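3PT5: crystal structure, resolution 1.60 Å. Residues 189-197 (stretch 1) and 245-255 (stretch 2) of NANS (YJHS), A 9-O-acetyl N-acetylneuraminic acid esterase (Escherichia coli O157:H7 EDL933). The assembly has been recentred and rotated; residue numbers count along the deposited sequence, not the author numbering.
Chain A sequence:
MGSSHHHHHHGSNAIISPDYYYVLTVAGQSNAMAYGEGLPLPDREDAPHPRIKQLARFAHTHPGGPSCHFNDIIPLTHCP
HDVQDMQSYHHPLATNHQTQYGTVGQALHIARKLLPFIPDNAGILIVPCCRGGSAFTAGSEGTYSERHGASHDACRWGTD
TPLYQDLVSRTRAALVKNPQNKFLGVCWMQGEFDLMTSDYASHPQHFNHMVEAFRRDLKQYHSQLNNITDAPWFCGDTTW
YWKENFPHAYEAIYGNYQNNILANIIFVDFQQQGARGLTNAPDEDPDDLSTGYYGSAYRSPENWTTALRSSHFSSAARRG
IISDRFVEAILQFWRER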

ATOM      1  N   MET A 189       1.993  -5.639  -2.016  1.00  8.33           N
ATOM      2  CA  MET A 189       2.084  -5.640  -3.476  1.00  8.61           C
ATOM      3  C   MET A 189       3.497  -5.312  -3.807  1.00  8.94           C
ATOM      4  O   MET A 189       3.924  -4.181  -3.630  1.00  8.56           O
ATOM      5  CB  MET A 189       1.151  -4.616  -4.147  1.00  8.03           C
ATOM      6  CG  MET A 189      -0.285  -5.023  -3.986  1.00 11.06           C
ATOM      7  SD  MET A 189      -1.499  -3.880  -4.587  1.00 12.67           S
ATOM      8  CE  MET A 189      -1.259  -4.003  -6.353  1.00 11.13           C
ATOM      9  N   GLN A 190       4.222  -6.331  -4.254  1.00  8.99           N
ATOM     10  CA  GLN A 190       5.634  -6.197  -4.535  1.00  9.23           C
ATOM     11  C   GLN A 190       6.074  -7.294  -5.486  1.00  8.95           C
ATOM     12  O   GLN A 190       5.519  -8.395  -5.492  1.00 10.47           O
ATOM     13  CB  GLN A 190       6.408  -6.314  -3.235  1.00  9.41           C
ATOM     14  CG  GLN A 190       7.853  -5.871  -3.325  1.00  9.18           C
ATOM     15  CD  GLN A 190       8.758  -6.946  -3.867  1.00  9.88           C
ATOM     16  OE1 GLN A 190       8.516  -8.120  -3.646  1.00 13.59           O
ATOM     17  NE2 GLN A 190       9.828  -6.546  -4.562  1.00 10.99           N
ATOM     18  N   GLY A 191       7.067  -6.963  -6.300  1.00  9.20           N
ATOM     19  CA  GLY A 191       7.702  -7.941  -7.172  1.00  9.42           C
ATOM     20  C   GLY A 191       8.247  -7.334  -8.432  1.00  8.85           C
ATOM     21  O   GLY A 191       9.195  -7.863  -9.033  1.00 10.07           O
ATOM     22  N   GLU A 192       7.657  -6.206  -8.834  1.00  9.26           N
ATOM     23  CA  GLU A 192       7.927  -5.608 -10.158  1.00  9.84           C
ATOM     24  C   GLU A 192       9.421  -5.485 -10.457  1.00  9.80           C
ATOM     25  O   GLU A 192       9.869  -5.903 -11.517  1.00 10.41           O
ATOM     26  CB  GLU A 192       7.334  -4.211 -10.220  1.00  9.66           C
ATOM     27  CG  GLU A 192       5.810  -4.172 -10.427  1.00 10.21           C
ATOM     28  CD  GLU A 192       5.003  -4.212  -9.137  1.00  8.99           C
ATOM     29  OE1 GLU A 192       5.566  -4.383  -8.039  1.00 10.01           O
ATOM     30  OE2 GLU A 192       3.737  -4.079  -9.237  1.00 10.52           O
ATOM     31  N   PHE A 193      10.174  -4.861  -9.559  1.00  9.31           N
ATOM     32  CA  PHE A 193      11.613  -4.637  -9.873  1.00 10.85           C
ATOM     33  C   PHE A 193      12.386  -5.939  -9.897  1.00 10.86           C
ATOM     34  O   PHE A 193      13.332  -6.104 -10.688  1.00 12.43           O
ATOM     35  CB  PHE A 193      12.254  -3.624  -8.928  1.00 10.92           C
ATOM     36  CG  PHE A 193      12.098  -2.205  -9.385  1.00 10.79           C
ATOM     37  CD1 PHE A 193      10.982  -1.812 -10.125  1.00 12.34           C
ATOM     38  CD2 PHE A 193      13.070  -1.257  -9.086  1.00 11.26           C
ATOM     39  CE1 PHE A 193      10.840  -0.511 -10.553  1.00 15.07           C
ATOM     40  CE2 PHE A 193      12.931   0.050  -9.526  1.00 11.45           C
ATOM     41  CZ  PHE A 193      11.832   0.424 -10.255  1.00 12.53           C
ATOM     42  N   ASP A 194      11.980  -6.872  -9.059  1.00 11.89           N
ATOM     43  CA  ASP A 194      12.632  -8.197  -9.054  1.00 11.90           C
ATOM     44  C   ASP A 194      12.405  -8.977 -10.358  1.00 12.34           C
ATOM     45  O   ASP A 194      13.226  -9.818 -10.720  1.00 13.83           O
ATOM     46  CB  ASP A 194      12.230  -9.016  -7.825  1.00 12.08           C
ATOM     47  CG  ASP A 194      12.882  -8.499  -6.547  1.00 12.42           C
ATOM     48  OD1 ASP A 194      14.136  -8.384  -6.505  1.00 14.49           O
ATOM     49  OD2 ASP A 194      12.163  -8.218  -5.571  1.00 13.24           O
ATOM     50  N   LEU A 195      11.321  -8.684 -11.068  1.00 13.22           N
ATOM     51  CA  LEU A 195      11.068  -9.303 -12.369  1.00 12.95           C
ATOM     52  C   LEU A 195      12.163  -9.020 -13.377  1.00 13.23           C
ATOM     53  O   LEU A 195      12.353  -9.776 -14.328  1.00 14.30           O
ATOM     54  CB  LEU A 195       9.772  -8.794 -12.979  1.00 12.29           C
ATOM     55  CG  LEU A 195       8.468  -9.060 -12.254  1.00 12.53           C
ATOM     56  CD1 LEU A 195       7.351  -8.253 -12.929  1.00 11.05           C
ATOM     57  CD2 LEU A 195       8.160 -10.523 -12.295  1.00 11.92           C
ATOM     58  N   MET A 196      12.851  -7.897 -13.198  1.00 12.50           N
ATOM     59  CA  MET A 196      13.825  -7.410 -14.169  1.00 13.03           C
ATOM     60  C   MET A 196      15.223  -7.948 -13.971  1.00 13.83           C
ATOM     61  O   MET A 196      16.044  -7.850 -14.880  1.00 13.10           O
ATOM     62  CB  MET A 196      13.883  -5.880 -14.115  1.00 13.02           C
ATOM     63  CG  MET A 196      12.599  -5.240 -14.552  1.00 13.91           C
ATOM     64  SD  MET A 196      12.803  -3.469 -14.743  1.00 18.15           S
ATOM     65  CE  MET A 196      12.531  -2.915 -13.106  1.00 19.78           C
ATOM     66  N   THR A 197      15.517  -8.450 -12.763  1.00 14.27           N
ATOM     67  CA  THR A 197      16.913  -8.769 -12.425  1.00 15.08           C
ATOM     68  C   THR A 197      17.265 -10.186 -12.876  1.00 16.83           C
ATOM     69  O   THR A 197      16.384 -11.036 -13.068  1.00 16.68           O
ATOM     70  CB  THR A 197      17.274  -8.577 -10.912  1.00 15.39           C
ATOM     71  OG1 THR A 197      16.748  -9.667 -10.152  1.00 17.34           O
ATOM     72  CG2 THR A 197      16.737  -7.271 -10.349  1.00 14.37           C
ATOM     73  N   ASN A 245       5.708  -8.185 -20.251  1.00 14.52           N
ATOM     74  CA  ASN A 245       7.108  -7.926 -20.594  1.00 15.15           C
ATOM     75  C   ASN A 245       8.109  -8.840 -19.877  1.00 15.83           C
ATOM     76  O   ASN A 245       9.260  -8.980 -20.315  1.00 16.02           O
ATOM     77  CB  ASN A 245       7.440  -6.447 -20.367  1.00 15.35           C
ATOM     78  CG  ASN A 245       6.990  -5.565 -21.528  1.00 17.80           C
ATOM     79  OD1 ASN A 245       7.686  -5.452 -22.545  1.00 20.16           O
ATOM     80  ND2 ASN A 245       5.819  -4.940 -21.391  1.00 17.90           N
ATOM     81  N   PHE A 246       7.667  -9.460 -18.784  1.00 14.74           N
ATOM     82  CA  PHE A 246       8.519 -10.329 -17.976  1.00 14.87           C
ATOM     83  C   PHE A 246       7.711 -11.595 -17.598  1.00 14.98           C
ATOM     84  O   PHE A 246       7.566 -11.904 -16.430  1.00 13.65           O
ATOM     85  CB  PHE A 246       9.047  -9.580 -16.724  1.00 14.30           C
ATOM     86  CG  PHE A 246       9.638  -8.239 -17.035  1.00 14.25           C
ATOM     87  CD1 PHE A 246      10.968  -8.119 -17.459  1.00 15.46           C
ATOM     88  CD2 PHE A 246       8.848  -7.093 -16.999  1.00 16.68           C
ATOM     89  CE1 PHE A 246      11.518  -6.876 -17.781  1.00 16.25           C
ATOM     90  CE2 PHE A 246       9.386  -5.840 -17.323  1.00 17.46           C
ATOM     91  CZ  PHE A 246      10.719  -5.732 -17.724  1.00 14.29           C
ATOM     92  N   PRO A 247       7.209 -12.343 -18.611  1.00 15.34           N
ATOM     93  CA  PRO A 247       6.315 -13.468 -18.324  1.00 15.77           C
ATOM     94  C   PRO A 247       6.970 -14.615 -17.523  1.00 16.31           C
ATOM     95  O   PRO A 247       6.344 -15.205 -16.619  1.00 15.91           O
ATOM     96  CB  PRO A 247       5.877 -13.936 -19.728  1.00 15.98           C
ATOM     97  CG  PRO A 247       6.977 -13.515 -20.631  1.00 16.39           C
ATOM     98  CD  PRO A 247       7.516 -12.220 -20.050  1.00 15.94           C
ATOM     99  N   HIS A 248       8.221 -14.932 -17.842  1.00 16.93           N
ATOM    100  CA  HIS A 248       8.938 -15.997 -17.144  1.00 17.09           C
ATOM    101  C   HIS A 248       9.191 -15.640 -15.688  1.00 15.67           C
ATOM    102  O   HIS A 248       8.922 -16.432 -14.779  1.00 15.83           O
ATOM    103  CB  HIS A 248      10.259 -16.314 -17.841  1.00 17.60           C
ATOM    104  CG  HIS A 248      10.855 -17.615 -17.415  1.00 23.17           C
ATOM    105  ND1 HIS A 248      11.906 -17.701 -16.521  1.00 26.94           N
ATOM    106  CD2 HIS A 248      10.536 -18.889 -17.746  1.00 25.93           C
ATOM    107  CE1 HIS A 248      12.203 -18.973 -16.320  1.00 29.20           C
ATOM    108  NE2 HIS A 248      11.389 -19.712 -17.051  1.00 28.01           N
ATOM    109  N   ALA A 249       9.661 -14.415 -15.462  1.00 14.41           N
ATOM    110  CA  ALA A 249       9.875 -13.951 -14.106  1.00 12.69           C
ATOM    111  C   ALA A 249       8.539 -13.774 -13.369  1.00 13.01           C
ATOM    112  O   ALA A 249       8.453 -14.041 -12.195  1.00 13.84           O
ATOM    113  CB  ALA A 249      10.668 -12.662 -14.112  1.00 13.09           C
ATOM    114  N   TYR A 250       7.505 -13.293 -14.056  1.00 12.68           N
ATOM    115  CA  TYR A 250       6.196 -13.150 -13.433  1.00 12.43           C
ATOM    116  C   TYR A 250       5.651 -14.491 -12.904  1.00 14.12           C
ATOM    117  O   TYR A 250       5.139 -14.585 -11.774  1.00 14.31           O
ATOM    118  CB  TYR A 250       5.231 -12.449 -14.415  1.00 11.61           C
ATOM    119  CG  TYR A 250       3.854 -12.402 -13.889  1.00 11.08           C
ATOM    120  CD1 TYR A 250       3.467 -11.400 -12.994  1.00  9.77           C
ATOM    121  CD2 TYR A 250       2.926 -13.383 -14.237  1.00 13.76           C
ATOM    122  CE1 TYR A 250       2.179 -11.382 -12.464  1.00  9.76           C
ATOM    123  CE2 TYR A 250       1.632 -13.365 -13.719  1.00 12.91           C
ATOM    124  CZ  TYR A 250       1.271 -12.367 -12.827  1.00 11.28           C
ATOM    125  OH  TYR A 250      -0.017 -12.374 -12.342  1.00 12.53           O
ATOM    126  N   GLU A 251       5.812 -15.537 -13.710  1.00 14.86           N
ATOM    127  CA  GLU A 251       5.377 -16.871 -13.344  1.00 16.95           C
ATOM    128  C   GLU A 251       6.093 -17.349 -12.068  1.00 16.46           C
ATOM    129  O   GLU A 251       5.462 -17.927 -11.187  1.00 17.84           O
ATOM    130  CB  GLU A 251       5.656 -17.817 -14.518  1.00 17.98           C
ATOM    131  CG  GLU A 251       5.373 -19.276 -14.223  1.00 23.13           C
ATOM    132  CD  GLU A 251       5.030 -20.086 -15.476  1.00 31.00           C
ATOM    133  OE1 GLU A 251       5.795 -20.045 -16.478  1.00 33.87           O
ATOM    134  OE2 GLU A 251       3.978 -20.768 -15.443  1.00 33.99           O
ATOM    135  N   ALA A 252       7.390 -17.060 -11.945  1.00 15.62           N
ATOM    136  CA  ALA A 252       8.143 -17.471 -10.758  1.00 14.55           C
ATOM    137  C   ALA A 252       7.750 -16.653  -9.538  1.00 14.50           C
ATOM    138  O   ALA A 252       7.393 -17.200  -8.477  1.00 15.64           O
ATOM    139  CB  ALA A 252       9.622 -17.379 -10.999  1.00 14.86           C
ATOM    140  N   ILE A 253       7.766 -15.334  -9.701  1.00 12.94           N
ATOM    141  CA  ILE A 253       7.561 -14.450  -8.566  1.00 12.25           C
ATOM    142  C   ILE A 253       6.115 -14.392  -8.094  1.00 12.05           C
ATOM    143  O   ILE A 253       5.821 -14.616  -6.902  1.00 11.43           O
ATOM    144  CB  ILE A 253       8.137 -13.061  -8.848  1.00 11.88           C
ATOM    145  CG1 ILE A 253       9.656 -13.194  -9.004  1.00 11.77           C
ATOM    146  CG2 ILE A 253       7.717 -12.042  -7.746  1.00 11.72           C
ATOM    147  CD1 ILE A 253      10.445 -11.912  -9.301  1.00 14.09           C
ATOM    148  N   TYR A 254       5.220 -14.095  -9.029  1.00 11.93           N
ATOM    149  CA  TYR A 254       3.814 -13.944  -8.670  1.00 11.82           C
ATOM    150  C   TYR A 254       3.140 -15.304  -8.552  1.00 12.08           C
ATOM    151  O   TYR A 254       2.166 -15.454  -7.803  1.00 13.50           O
ATOM    152  CB  TYR A 254       3.089 -12.982  -9.628  1.00 11.73           C
ATOM    153  CG  TYR A 254       3.461 -11.535  -9.346  1.00 11.32           C
ATOM    154  CD1 TYR A 254       2.623 -10.718  -8.590  1.00 12.51           C
ATOM    155  CD2 TYR A 254       4.655 -10.992  -9.801  1.00 11.98           C
ATOM    156  CE1 TYR A 254       2.963  -9.405  -8.291  1.00 11.36           C
ATOM    157  CE2 TYR A 254       5.023  -9.669  -9.498  1.00 12.00           C
ATOM    158  CZ  TYR A 254       4.161  -8.872  -8.759  1.00 11.48           C
ATOM    159  OH  TYR A 254       4.490  -7.554  -8.459  1.00 11.36           O
ATOM    160  N   GLY A 255       3.690 -16.313  -9.215  1.00 12.88           N
ATOM    161  CA  GLY A 255       3.177 -17.669  -9.029  1.00 12.79           C
ATOM    162  C   GLY A 255       3.395 -18.127  -7.595  1.00 12.84           C
ATOM    163  O   GLY A 255       2.545 -18.823  -7.015  1.00 14.33           O
TER
HETATM  164  O   HOH W   1       2.436  -5.943  -7.434  1.00 14.03           O

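Leu 195 is the centre of the contact, covered more than any other residue. Its CB points sideways, but with chi1 m and chi2 t the side chain reaches one side of the helix beginning at Pro 247: CD2 lies 3.8 Å from Ala 249 CB, 4.1 Å from Tyr 250 CB and 4.0 Å from Ile 253 CD1. Ala 249 is small enough to let the backbones close in, its CA 5.1 Å from Leu 195 CA; between Gly 191 CA and Ile 253 CA the gap is 6.7 Å. Ile 253 CD1 also packs 3.7 Å from Asp 194 CB. At the helix N-cap, Phe 246 sets its CB 3.9 Å from Leu 195 CB and offers a ring face to Met 196, whose CG sits 4.1 Å from the ring centroid in a CH-pi contact. Toward the other end, Gly 191 fits where a CB would clash with Tyr 254 CE2; its backbone angles alone also call for glycine. The polar edge is Tyr 254, whose OH lies 3.3 Å from Gln 190 O. No clear direct hydrogen bond joins the stretches; instead a water accepts from Tyr 254 OH (2.8 Å from the water O) and donates to Glu 192 OE2 (2.9 Å from the same O), bridging the two side chains.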